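Local structure of protein CsuE (Acinetobacter baumannii, 6FJY) at residues Pro15-Met20 with Gly207-Val212; Thr64-Asn69 with Gly119-Asp124; Leu73-Glu78 with Asn103-Ile108; Thr36-Ala41 with Thr92-Phe97. The protein forms the tip adhesion subunit of archaic chaperone-usher Csu pili and probably mediates attachment of the bacterium to surfaces during biofilm formation. One frame throughout, in Å; residues are numbered along the deposited sequence.

How the contacts relate
From the N terminus, Pro15-Met20 comes first; its partner Gly207-Val212 lies furthest along the chain. Contact 1 closes a loop of 186 residues, and the other three are nested inside. It brings the short helix 16-21 against the end of strand 202-210. Contact 4 joins the loops after strand 33-35 and before strand 103-110. Contact 2 packs the start of strand 67-73 and the turn before it on strand 119-136 through side chains; strand 58-61 pairs with both. Contact 3, nested inside contact 2, pairs the end of strand 67-73 with strand 103-110. Contact 4 crosses both 2 and 3. Leu19 touches Leu68 between contacts 1 and 2; Leu96 packs on Ser75 and Leu104 between contacts 4 and 3.

Contact 1. Residues Pro15-Met20 with Gly207-Val212; sequences PSIYLM and GIRCSV
Ile17, on the first turn of helix 16-21, points toward the end of strand 202-210. Its two branches reach different parts of Gly207-Val212. CG2 lies anti to the backbone N and meets the guanidinium of Arg209 obliquely, 3.8 Å from NH2. CD1, at the end of the other branch, faces the backbone between Cys210 and Ser211, at 4.4 Å from Ser211 N. The Arg209 chain bends at chi3 (46°) and crosses Ile17 at a slant. Beside this pair, Ser16 and Ser211 meet through their methylene carbons, with CB to CB at 4.0 Å. Their hydroxyls are bonded elsewhere. Ser16 OG is anti to its backbone N and makes a weak hydrogen bond to Val116 O. Ser211 OG sits in the crowded position between N and C, bonded to Asp180 N and to Thr214 OG1. Cys210 points its side chain away and is joined by a disulfide to Cys181. The contact joins helix 16-21 to the end of strand 202-210, which lies within the Spore Coat Protein U family region, by apolar packing. The charge of Arg209 is paired: NH2 forms a salt bridge with Glu21 OE2, which probably offsets part of the charge beside Ile17.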
loop_
_atom_site.group_PDB
_atom_site.type_symbol
_atom_site.label_atom_id
_atom_site.label_comp_id
_atom_site.label_asym_id
_atom_site.label_seq_id
_atom_site.Cartn_x
_atom_site.Cartn_y
_atom_site.Cartn_z
ATOM N N PRO D 15 -2.857 2.841 -4.898
ATOM C CA PRO D 15 -1.470 3.276 -5.069
ATOM C C PRO D 15 -1.383 4.452 -6.023
ATOM O O PRO D 15 -2.195 4.600 -6.938
ATOM C CB PRO D 15 -0.775 2.038 -5.646
ATOM C CG PRO D 15 -1.871 1.239 -6.244
ATOM C CD PRO D 15 -3.051 1.457 -5.350
ATOM N N SER D 16 -0.371 5.291 -5.790
ATOM C CA SER D 16 -0.318 6.606 -6.423
ATOM C C SER D 16 -0.129 6.498 -7.931
ATOM O O SER D 16 -0.811 7.189 -8.699
ATOM C CB SER D 16 0.801 7.433 -5.794
ATOM O OG SER D 16 0.865 8.719 -6.365
ATOM N N ILE D 17 0.785 5.629 -8.372
ATOM C CA ILE D 17 1.107 5.539 -9.792
ATOM C C ILE D 17 -0.053 4.928 -10.568
ATOM O O ILE D 17 -0.389 5.381 -11.668
ATOM C CB ILE D 17 2.404 4.738 -9.989
ATOM C CG1 ILE D 17 3.537 5.363 -9.175
ATOM C CG2 ILE D 17 2.761 4.630 -11.490
ATOM C CD1 ILE D 17 3.860 6.787 -9.565
ATOM N N TYR D 18 -0.668 3.880 -10.013
ATOM C CA TYR D 18 -1.840 3.284 -10.638
ATOM C C TYR D 18 -2.942 4.320 -10.801
ATOM O O TYR D 18 -3.584 4.400 -11.855
ATOM C CB TYR D 18 -2.312 2.094 -9.798
ATOM C CG TYR D 18 -3.521 1.349 -10.326
ATOM C CD1 TYR D 18 -4.803 1.869 -10.178
ATOM C CD2 TYR D 18 -3.385 0.101 -10.932
ATOM C CE1 TYR D 18 -5.912 1.193 -10.639
ATOM C CE2 TYR D 18 -4.497 -0.590 -11.399
ATOM C CZ TYR D 18 -5.760 -0.035 -11.248
ATOM O OH TYR D 18 -6.877 -0.700 -11.702
ATOM N N LEU D 19 -3.154 5.139 -9.770
ATOM C CA LEU D 19 -4.138 6.211 -9.832
ATOM C C LEU D 19 -3.893 7.148 -11.008
ATOM O O LEU D 19 -4.845 7.662 -11.601
ATOM C CB LEU D 19 -4.112 6.991 -8.518
ATOM C CG LEU D 19 -4.997 8.221 -8.397
ATOM C CD1 LEU D 19 -6.442 7.834 -8.701
ATOM C CD2 LEU D 19 -4.883 8.797 -7.000
ATOM N N MET D 20 -2.631 7.395 -11.349
ATOM C CA MET D 20 -2.319 8.351 -12.407
ATOM C C MET D 20 -2.527 7.746 -13.789
ATOM O O MET D 20 -3.090 8.395 -14.676
ATOM C CB MET D 20 -0.878 8.842 -12.256
ATOM C CG MET D 20 -0.578 10.150 -12.965
ATOM S SD MET D 20 0.873 10.041 -14.015
ATOM C CE MET D 20 0.283 8.871 -15.231
ATOM N N GLY D 207 16.013 1.936 -13.717
ATOM C CA GLY D 207 15.054 3.008 -13.552
ATOM C C GLY D 207 14.016 2.702 -12.490
ATOM O O GLY D 207 13.414 1.625 -12.498
ATOM N N ILE D 208 13.794 3.645 -11.571
ATOM C CA ILE D 208 12.805 3.491 -10.510
ATOM C C ILE D 208 11.892 4.712 -10.493
ATOM O O ILE D 208 12.355 5.841 -10.290
ATOM C CB ILE D 208 13.461 3.284 -9.136
ATOM C CG1 ILE D 208 14.325 2.021 -9.178
ATOM C CG2 ILE D 208 12.398 3.183 -8.055
ATOM C CD1 ILE D 208 14.990 1.670 -7.890
ATOM N N ARG D 209 10.598 4.483 -10.699
ATOM C CA ARG D 209 9.579 5.525 -10.684
ATOM C C ARG D 209 8.798 5.392 -9.383
ATOM O O ARG D 209 8.122 4.382 -9.157
ATOM C CB ARG D 209 8.655 5.411 -11.897
ATOM C CG ARG D 209 9.404 5.459 -13.231
ATOM C CD ARG D 209 8.480 5.218 -14.413
ATOM N NE ARG D 209 7.257 6.006 -14.297
ATOM C CZ ARG D 209 6.030 5.493 -14.263
ATOM N NH1 ARG D 209 5.849 4.180 -14.352
ATOM N NH2 ARG D 209 4.980 6.297 -14.155
ATOM N N CYS D 210 8.890 6.418 -8.539
ATOM C CA CYS D 210 8.315 6.406 -7.207
ATOM C C CYS D 210 7.462 7.652 -7.018
ATOM O O CYS D 210 7.669 8.682 -7.664
ATOM C CB CYS D 210 9.407 6.340 -6.117
ATOM S SG CYS D 210 10.188 4.752 -5.824
ATOM N N SER D 211 6.479 7.542 -6.132
ATOM C CA SER D 211 5.759 8.720 -5.672
ATOM C C SER D 211 6.699 9.627 -4.875
ATOM O O SER D 211 7.808 9.236 -4.497
ATOM C CB SER D 211 4.558 8.307 -4.827
ATOM O OG SER D 211 4.907 7.220 -3.991
ATOM N N VAL D 212 6.250 10.865 -4.630
ATOM C CA VAL D 212 7.087 11.800 -3.872
ATOM C C VAL D 212 7.343 11.240 -2.476
ATOM O O VAL D 212 6.603 10.388 -1.965
ATOM C CB VAL D 212 6.483 13.210 -3.787
ATOM C CG1 VAL D 212 6.528 13.895 -5.148
ATOM C CG2 VAL D 212 5.073 13.155 -3.250
#

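Contact 2. Residues Thr64-Asn69 with Gly119-Asp124; sequences TGEKLN and GVYQAD
Tyr121 is the centre of this contact between strands 119-136 and 67-73. Its CG is anti to the carbonyl carbon (chi1 -74°), which sends the ring toward Thr64-Asn69. Leu68 has the same first torsion and crosses the ring at about a right angle. Its CD1 lies 3.9 Å above the plane over one face, offset toward the rim, and its CG is 4.0 Å from Tyr121 CD2. Glu66 passes the ring obliquely. Its carbonyl O is 3.6 Å from Tyr121 CE2. The side chain is extended beyond CG (chi2 172°), and its carboxylate plane is turned 61° from the ring. Glu66 OE2 comes to 3.7 Å from Tyr121 OH.

Both polar ends are hydrogen-bonded and share Ser117. Thr64 OG1 donates to Glu66 OE2 at 2.9 Å, on the anti lone pair, and accepts from Glu66 N at 3.0 Å, forming an ST turn. Ser117 OG also binds Glu66 OE2, while Ser117 O binds Tyr121 OH. At the far end Lys67 NZ is 4.2 Å from Asp124 OD2, beyond a salt bridge; that carboxylate is held by Ser58 and Thr60. Strand 58-61 pairs with both strands in the Ig-like sandwich, and its Phe59 touches Tyr121. The strands meet through the buried Leu68-Tyr121 pair, and the turn before strand 67-73 adds Glu66. Shared Ser117 is consistent with the phenol and carboxylate lying close without a direct bond.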
loop_
_atom_site.group_PDB
_atom_site.type_symbol
_atom_site.label_atom_id
_atom_site.label_comp_id
_atom_site.label_asym_id
_atom_site.label_seq_id
_atom_site.Cartn_x
_atom_site.Cartn_y
_atom_site.Cartn_z
ATOM N N THR D 64 -1.290 19.084 2.364
ATOM C CA THR D 64 -0.752 19.737 1.181
ATOM C C THR D 64 -1.736 20.690 0.528
ATOM O O THR D 64 -1.322 21.526 -0.283
ATOM C CB THR D 64 -0.321 18.686 0.162
ATOM O OG1 THR D 64 -1.467 17.943 -0.267
ATOM C CG2 THR D 64 0.675 17.738 0.787
ATOM N N GLY D 65 -3.018 20.588 0.853
ATOM C CA GLY D 65 -4.023 21.292 0.094
ATOM C C GLY D 65 -4.291 20.704 -1.269
ATOM O O GLY D 65 -5.119 21.248 -2.008
ATOM N N GLU D 66 -3.607 19.622 -1.632
ATOM C CA GLU D 66 -3.914 18.929 -2.871
ATOM C C GLU D 66 -5.304 18.313 -2.790
ATOM O O GLU D 66 -5.760 17.890 -1.724
ATOM C CB GLU D 66 -2.877 17.845 -3.160
ATOM C CG GLU D 66 -1.477 18.375 -3.422
ATOM C CD GLU D 66 -0.443 17.271 -3.512
ATOM O OE1 GLU D 66 -0.057 16.898 -4.642
ATOM O OE2 GLU D 66 -0.025 16.769 -2.448
ATOM N N LYS D 67 -5.982 18.274 -3.934
ATOM C CA LYS D 67 -7.374 17.860 -3.990
ATOM C C LYS D 67 -7.559 16.854 -5.109
ATOM O O LYS D 67 -7.193 17.122 -6.257
ATOM C CB LYS D 67 -8.313 19.057 -4.204
ATOM C CG LYS D 67 -8.173 20.168 -3.176
ATOM C CD LYS D 67 -9.298 21.193 -3.295
ATOM C CE LYS D 67 -9.154 22.305 -2.257
ATOM N NZ LYS D 67 -10.483 22.839 -1.771
ATOM N N LEU D 68 -8.116 15.701 -4.774
ATOM C CA LEU D 68 -8.541 14.743 -5.779
ATOM C C LEU D 68 -9.977 15.039 -6.188
ATOM O O LEU D 68 -10.755 15.617 -5.423
ATOM C CB LEU D 68 -8.443 13.310 -5.253
ATOM C CG LEU D 68 -7.076 12.648 -5.170
ATOM C CD1 LEU D 68 -7.207 11.364 -4.387
ATOM C CD2 LEU D 68 -6.537 12.374 -6.570
ATOM N N ASN D 69 -10.329 14.615 -7.396
ATOM C CA ASN D 69 -11.680 14.776 -7.913
ATOM C C ASN D 69 -12.246 13.399 -8.214
ATOM O O ASN D 69 -11.667 12.641 -8.996
ATOM C CB ASN D 69 -11.689 15.672 -9.149
ATOM C CG ASN D 69 -11.343 17.109 -8.813
ATOM O OD1 ASN D 69 -10.442 17.701 -9.408
ATOM N ND2 ASN D 69 -12.050 17.673 -7.834
ATOM N N GLY D 119 -1.124 10.249 0.925
ATOM C CA GLY D 119 -1.727 10.860 2.089
ATOM C C GLY D 119 -3.205 10.539 2.119
ATOM O O GLY D 119 -3.731 9.836 1.259
ATOM N N VAL D 120 -3.870 11.071 3.138
ATOM C CA VAL D 120 -5.311 10.892 3.268
ATOM C C VAL D 120 -6.014 12.070 2.614
ATOM O O VAL D 120 -5.552 13.216 2.683
ATOM C CB VAL D 120 -5.726 10.728 4.739
ATOM C CG1 VAL D 120 -5.449 12.003 5.524
ATOM C CG2 VAL D 120 -7.186 10.349 4.819
ATOM N N TYR D 121 -7.122 11.779 1.940
ATOM C CA TYR D 121 -7.848 12.763 1.152
ATOM C C TYR D 121 -9.316 12.681 1.542
ATOM O O TYR D 121 -10.006 11.720 1.185
ATOM C CB TYR D 121 -7.634 12.521 -0.344
ATOM C CG TYR D 121 -6.250 12.928 -0.816
ATOM C CD1 TYR D 121 -5.131 12.176 -0.487
ATOM C CD2 TYR D 121 -6.066 14.064 -1.586
ATOM C CE1 TYR D 121 -3.866 12.550 -0.903
ATOM C CE2 TYR D 121 -4.804 14.442 -2.012
ATOM C CZ TYR D 121 -3.705 13.680 -1.665
ATOM O OH TYR D 121 -2.448 14.056 -2.090
ATOM N N GLN D 122 -9.784 13.682 2.287
ATOM C CA GLN D 122 -11.110 13.666 2.888
ATOM C C GLN D 122 -12.075 14.459 2.021
ATOM O O GLN D 122 -11.776 15.592 1.633
ATOM C CB GLN D 122 -11.071 14.257 4.296
ATOM C CG GLN D 122 -12.346 14.035 5.088
ATOM C CD GLN D 122 -12.554 12.575 5.438
ATOM O OE1 GLN D 122 -13.683 12.084 5.470
ATOM N NE2 GLN D 122 -11.458 11.871 5.710
ATOM N N ALA D 123 -13.225 13.863 1.714
ATOM C CA ALA D 123 -14.245 14.581 0.963
ATOM C C ALA D 123 -14.614 15.865 1.698
ATOM O O ALA D 123 -14.591 15.929 2.927
ATOM C CB ALA D 123 -15.483 13.703 0.758
ATOM N N ASP D 124 -14.909 16.906 0.928
ATOM C CA ASP D 124 -15.076 18.228 1.513
ATOM C C ASP D 124 -16.429 18.377 2.193
ATOM O O ASP D 124 -16.569 19.184 3.116
ATOM C CB ASP D 124 -14.882 19.295 0.436
ATOM C CG ASP D 124 -13.457 19.335 -0.075
ATOM O OD1 ASP D 124 -12.552 19.000 0.709
ATOM O OD2 ASP D 124 -13.245 19.691 -1.250
#

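Contact 3. Residues Leu73-Glu78 with Asn103-Ile108; sequences LDSNNE and NLPFYI
An antiparallel hydrogen-bonded pair, Leu73 with Tyr107, joins the end of strand 67-73 to strand 103-110, and a type I beta turn from Asp74 to Asn77 follows it. Leu73 N donates to Tyr107 O, and Tyr107 N returns to Leu73 O, each at 2.8 Å and in the carbonyl plane. Asn77 N bonds to Asp74 O and Asp74 N to Glu78 O, with Asn77 at positive phi, the geometry of a type I turn with a G1 bulge. Ser75 OG is anti to its carbonyl carbon, and from there it donates to Pro105 O at 2.7 Å, from above the carbonyl plane. Its neighbour there is apolar, the CG of Leu104.

Asp74 CG takes the crowded position (chi1 58°), which brings OD1 back over the turn. OD1 accepts from Glu78 N at 2.6 Å, 26° out of the carboxylate plane, and weakly from Asn76 N. OD2 is bound by Tyr50 OH. Two rings flank the turn. Asn77 ND2 lies over one face of Tyr107, 4.0 Å above the plane, while Asp74 O is at the edge. The other ring is met by a CH-pi contact, with Asp74 CA 3.8 Å from the centroid of Phe106.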
loop_
_atom_site.group_PDB
_atom_site.type_symbol
_atom_site.label_atom_id
_atom_site.label_comp_id
_atom_site.label_asym_id
_atom_site.label_seq_id
_atom_site.Cartn_x
_atom_site.Cartn_y
_atom_site.Cartn_z
ATOM N N LEU D 73 -21.358 7.405 -8.014
ATOM C CA LEU D 73 -22.366 6.747 -8.826
ATOM C C LEU D 73 -23.229 5.852 -7.952
ATOM O O LEU D 73 -22.755 5.277 -6.969
ATOM C CB LEU D 73 -21.728 5.916 -9.955
ATOM C CG LEU D 73 -20.833 6.607 -10.994
ATOM C CD1 LEU D 73 -19.371 6.526 -10.605
ATOM C CD2 LEU D 73 -21.057 5.987 -12.367
ATOM N N ASP D 74 -24.504 5.730 -8.335
ATOM C CA ASP D 74 -25.491 4.967 -7.583
ATOM C C ASP D 74 -25.397 3.485 -7.927
ATOM O O ASP D 74 -24.499 3.041 -8.643
ATOM C CB ASP D 74 -26.898 5.502 -7.848
ATOM C CG ASP D 74 -27.270 5.471 -9.325
ATOM O OD1 ASP D 74 -26.515 4.873 -10.117
ATOM O OD2 ASP D 74 -28.315 6.054 -9.696
ATOM N N SER D 75 -26.362 2.706 -7.436
ATOM C CA SER D 75 -26.312 1.258 -7.568
ATOM C C SER D 75 -26.484 0.784 -9.009
ATOM O O SER D 75 -26.201 -0.379 -9.299
ATOM C CB SER D 75 -27.380 0.624 -6.674
ATOM O OG SER D 75 -27.254 1.082 -5.338
ATOM N N ASN D 76 -26.955 1.643 -9.911
ATOM C CA ASN D 76 -27.072 1.301 -11.323
ATOM C C ASN D 76 -25.947 1.907 -12.158
ATOM O O ASN D 76 -26.080 2.020 -13.380
ATOM C CB ASN D 76 -28.432 1.746 -11.859
ATOM C CG ASN D 76 -29.586 1.020 -11.198
ATOM O OD1 ASN D 76 -29.656 -0.213 -11.215
ATOM N ND2 ASN D 76 -30.501 1.784 -10.609
ATOM N N ASN D 77 -24.847 2.297 -11.511
ATOM C CA ASN D 77 -23.715 2.983 -12.142
ATOM C C ASN D 77 -24.137 4.265 -12.862
ATOM O O ASN D 77 -23.601 4.612 -13.914
ATOM C CB ASN D 77 -22.946 2.050 -13.081
ATOM C CG ASN D 77 -21.685 1.488 -12.437
ATOM O OD1 ASN D 77 -20.609 2.087 -12.522
ATOM N ND2 ASN D 77 -21.816 0.346 -11.773
ATOM N N GLU D 78 -25.078 4.998 -12.269
ATOM C CA GLU D 78 -25.465 6.317 -12.749
ATOM C C GLU D 78 -24.921 7.403 -11.830
ATOM O O GLU D 78 -24.984 7.286 -10.601
ATOM C CB GLU D 78 -26.984 6.447 -12.863
ATOM C CG GLU D 78 -27.568 5.667 -14.018
ATOM C CD GLU D 78 -28.910 6.201 -14.459
ATOM O OE1 GLU D 78 -29.799 6.361 -13.595
ATOM O OE2 GLU D 78 -29.073 6.470 -15.670
ATOM N N ASN D 103 -26.176 -4.050 2.187
ATOM C CA ASN D 103 -25.817 -2.678 1.874
ATOM C C ASN D 103 -26.179 -2.358 0.435
ATOM O O ASN D 103 -25.796 -3.075 -0.493
ATOM C CB ASN D 103 -24.328 -2.444 2.110
ATOM C CG ASN D 103 -23.970 -2.415 3.582
ATOM O OD1 ASN D 103 -24.822 -2.172 4.438
ATOM N ND2 ASN D 103 -22.702 -2.673 3.885
ATOM N N LEU D 104 -26.930 -1.291 0.248
ATOM C CA LEU D 104 -27.114 -0.772 -1.089
ATOM C C LEU D 104 -25.845 -0.029 -1.466
ATOM O O LEU D 104 -25.453 0.902 -0.753
ATOM C CB LEU D 104 -28.320 0.144 -1.161
ATOM C CG LEU D 104 -28.690 0.523 -2.588
ATOM C CD1 LEU D 104 -29.057 -0.716 -3.395
ATOM C CD2 LEU D 104 -29.823 1.503 -2.563
ATOM N N PRO D 105 -25.140 -0.442 -2.517
ATOM C CA PRO D 105 -23.832 0.148 -2.803
ATOM C C PRO D 105 -23.902 1.340 -3.739
ATOM O O PRO D 105 -24.704 1.397 -4.674
ATOM C CB PRO D 105 -23.080 -1.013 -3.469
ATOM C CG PRO D 105 -24.149 -1.762 -4.173
ATOM C CD PRO D 105 -25.377 -1.662 -3.311
ATOM N N PHE D 106 -23.057 2.316 -3.443
ATOM C CA PHE D 106 -22.660 3.365 -4.364
ATOM C C PHE D 106 -21.195 3.147 -4.726
ATOM O O PHE D 106 -20.496 2.329 -4.118
ATOM C CB PHE D 106 -22.863 4.758 -3.752
ATOM C CG PHE D 106 -24.283 5.268 -3.800
ATOM C CD1 PHE D 106 -25.340 4.435 -4.126
ATOM C CD2 PHE D 106 -24.553 6.600 -3.526
ATOM C CE1 PHE D 106 -26.640 4.922 -4.167
ATOM C CE2 PHE D 106 -25.846 7.091 -3.568
ATOM C CZ PHE D 106 -26.892 6.250 -3.887
ATOM N N TYR D 107 -20.722 3.911 -5.704
ATOM C CA TYR D 107 -19.397 3.696 -6.258
ATOM C C TYR D 107 -18.671 5.025 -6.366
ATOM O O TYR D 107 -19.261 6.040 -6.749
ATOM C CB TYR D 107 -19.469 3.000 -7.639
ATOM C CG TYR D 107 -20.158 1.646 -7.592
ATOM C CD1 TYR D 107 -19.441 0.482 -7.335
ATOM C CD2 TYR D 107 -21.536 1.536 -7.781
ATOM C CE1 TYR D 107 -20.080 -0.752 -7.283
ATOM C CE2 TYR D 107 -22.180 0.305 -7.727
ATOM C CZ TYR D 107 -21.450 -0.832 -7.480
ATOM O OH TYR D 107 -22.088 -2.048 -7.425
ATOM N N ILE D 108 -17.388 5.008 -6.019
ATOM C CA ILE D 108 -16.492 6.128 -6.253
ATOM C C ILE D 108 -15.695 5.861 -7.523
ATOM O O ILE D 108 -15.105 4.784 -7.696
ATOM C CB ILE D 108 -15.557 6.360 -5.057
ATOM C CG1 ILE D 108 -16.362 6.685 -3.801
ATOM C CG2 ILE D 108 -14.597 7.487 -5.360
ATOM C CD1 ILE D 108 -15.503 7.066 -2.613
#

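Contact 4. Residues Thr36-Ala41 with Thr92-Phe97; sequences TGFSLA and TLVNLF
Two loops at one end of the Ig-like beta sandwich meet here. One follows strand 33-35 and the other, with a 3-10 turn at 93-96, leads to strand 103-110. Phe38 does most of the joining. Its CG occupies the crowded position between the backbone N and the carbonyl carbon (chi1 52°), and the ring points into the other loop between Val94 and Phe97. Val94 CB is 3.6 Å from Phe38 CD2. Val94 O approaches the same ring obliquely, 3.3 Å from CE2.

Phe97 comes from the other end of the turn. Its CB is 3.5 Å from Phe38 CE1, and its CD2 lies 3.9 Å above the Phe38 plane, over the centre. The two ring planes are tilted by 38°, with the centroids of Phe38 and Phe97 5.0 Å apart. Leu40 adds a lesser contact. Its CD2 reaches CG2 of Val94 at 4.2 Å and sits at the edge of the Phe38 ring, in its plane. Val94 CG2 also packs on Ser39 O.

The hydrogen bonds run within each loop or to other parts of the chain, such as Ser39 with Pro136 and Gly37 with Val138. Ser39 OG accepts from Ala41 N, an ST turn. In the other loop Asn95 N, Leu96 N and Phe97 N bond to the carbonyls three residues before. Val135 of strand 119-136 packs on Phe38 and Val94, while Leu33 and Cys35 touch Phe97. The loops are therefore held together by apolar packing and shape, and the 3-10 turn, with Phe97 N bonded to Val94 O, places Val94 and Phe97 so that both touch the Phe38 ring.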
loop_
_atom_site.group_PDB
_atom_site.type_symbol
_atom_site.label_atom_id
_atom_site.label_comp_id
_atom_site.label_asym_id
_atom_site.label_seq_id
_atom_site.Cartn_x
_atom_site.Cartn_y
_atom_site.Cartn_z
ATOM N N THR D 36 -32.021 -5.981 5.049
ATOM C CA THR D 36 -31.943 -7.418 5.271
ATOM C C THR D 36 -33.354 -7.975 5.439
ATOM O O THR D 36 -34.261 -7.278 5.904
ATOM C CB THR D 36 -31.115 -7.763 6.518
ATOM O OG1 THR D 36 -31.716 -7.158 7.671
ATOM C CG2 THR D 36 -29.680 -7.279 6.376
ATOM N N GLY D 37 -33.536 -9.237 5.051
ATOM C CA GLY D 37 -34.858 -9.836 5.067
ATOM C C GLY D 37 -35.783 -9.406 3.947
ATOM O O GLY D 37 -37.001 -9.595 4.052
ATOM N N PHE D 38 -35.250 -8.816 2.881
ATOM C CA PHE D 38 -36.087 -8.452 1.748
ATOM C C PHE D 38 -36.471 -9.699 0.950
ATOM O O PHE D 38 -35.679 -10.632 0.803
ATOM C CB PHE D 38 -35.355 -7.442 0.862
ATOM C CG PHE D 38 -33.971 -7.880 0.470
ATOM C CD1 PHE D 38 -32.877 -7.528 1.238
ATOM C CD2 PHE D 38 -33.771 -8.663 -0.654
ATOM C CE1 PHE D 38 -31.607 -7.946 0.896
ATOM C CE2 PHE D 38 -32.500 -9.074 -1.011
ATOM C CZ PHE D 38 -31.417 -8.713 -0.230
ATOM N N SER D 39 -37.703 -9.714 0.445
ATOM C CA SER D 39 -38.147 -10.804 -0.414
ATOM C C SER D 39 -37.407 -10.794 -1.736
ATOM O O SER D 39 -37.247 -9.747 -2.367
ATOM C CB SER D 39 -39.632 -10.704 -0.720
ATOM O OG SER D 39 -39.970 -11.700 -1.669
ATOM N N LEU D 40 -36.975 -11.979 -2.159
ATOM C CA LEU D 40 -36.452 -12.203 -3.496
ATOM C C LEU D 40 -37.488 -12.807 -4.417
ATOM O O LEU D 40 -37.125 -13.369 -5.456
ATOM C CB LEU D 40 -35.223 -13.106 -3.445
ATOM C CG LEU D 40 -33.951 -12.384 -3.029
ATOM C CD1 LEU D 40 -32.803 -13.349 -2.973
ATOM C CD2 LEU D 40 -33.651 -11.236 -3.971
ATOM N N ALA D 41 -38.771 -12.709 -4.060
ATOM C CA ALA D 41 -39.806 -13.332 -4.873
ATOM C C ALA D 41 -40.021 -12.578 -6.178
ATOM O O ALA D 41 -40.460 -13.174 -7.170
ATOM C CB ALA D 41 -41.109 -13.411 -4.085
ATOM N N THR D 92 -36.867 -5.954 -9.443
ATOM C CA THR D 92 -35.597 -6.654 -9.279
ATOM C C THR D 92 -34.586 -5.861 -8.461
ATOM O O THR D 92 -33.467 -6.340 -8.247
ATOM C CB THR D 92 -34.977 -6.968 -10.653
ATOM O OG1 THR D 92 -34.364 -5.781 -11.181
ATOM C CG2 THR D 92 -36.033 -7.461 -11.633
ATOM N N LEU D 93 -34.950 -4.661 -8.004
ATOM C CA LEU D 93 -34.049 -3.799 -7.247
ATOM C C LEU D 93 -33.489 -4.472 -6.004
ATOM O O LEU D 93 -32.395 -4.107 -5.550
ATOM C CB LEU D 93 -34.790 -2.525 -6.850
ATOM C CG LEU D 93 -33.975 -1.462 -6.129
ATOM C CD1 LEU D 93 -32.731 -1.120 -6.929
ATOM C CD2 LEU D 93 -34.833 -0.244 -5.935
ATOM N N VAL D 94 -34.218 -5.442 -5.446
ATOM C CA VAL D 94 -33.788 -6.078 -4.209
ATOM C C VAL D 94 -32.459 -6.796 -4.388
ATOM O O VAL D 94 -31.695 -6.941 -3.426
ATOM C CB VAL D 94 -34.880 -7.035 -3.689
ATOM C CG1 VAL D 94 -35.852 -6.283 -2.780
ATOM C CG2 VAL D 94 -35.624 -7.677 -4.849
ATOM N N ASN D 95 -32.137 -7.240 -5.606
ATOM C CA ASN D 95 -30.889 -7.984 -5.711
ATOM C C ASN D 95 -29.664 -7.079 -5.886
ATOM O O ASN D 95 -28.562 -7.589 -6.101
ATOM C CB ASN D 95 -30.975 -9.056 -6.812
ATOM C CG ASN D 95 -31.226 -8.494 -8.174
ATOM O OD1 ASN D 95 -30.711 -7.439 -8.543
ATOM N ND2 ASN D 95 -32.018 -9.210 -8.952
ATOM N N LEU D 96 -29.829 -5.760 -5.750
ATOM C CA LEU D 96 -28.694 -4.858 -5.589
ATOM C C LEU D 96 -28.207 -4.773 -4.147
ATOM O O LEU D 96 -27.097 -4.284 -3.902
ATOM C CB LEU D 96 -29.061 -3.458 -6.085
ATOM C CG LEU D 96 -29.300 -3.417 -7.593
ATOM C CD1 LEU D 96 -29.307 -2.007 -8.142
ATOM C CD2 LEU D 96 -28.262 -4.308 -8.340
ATOM N N PHE D 97 -29.009 -5.219 -3.187
ATOM C CA PHE D 97 -28.547 -5.270 -1.807
ATOM C C PHE D 97 -27.459 -6.324 -1.696
ATOM O O PHE D 97 -27.688 -7.495 -2.010
ATOM C CB PHE D 97 -29.707 -5.569 -0.863
ATOM C CG PHE D 97 -30.752 -4.502 -0.855
ATOM C CD1 PHE D 97 -30.482 -3.260 -0.304
ATOM C CD2 PHE D 97 -32.007 -4.734 -1.396
ATOM C CE1 PHE D 97 -31.445 -2.263 -0.299
ATOM C CE2 PHE D 97 -32.976 -3.745 -1.386
ATOM C CZ PHE D 97 -32.692 -2.504 -0.841
#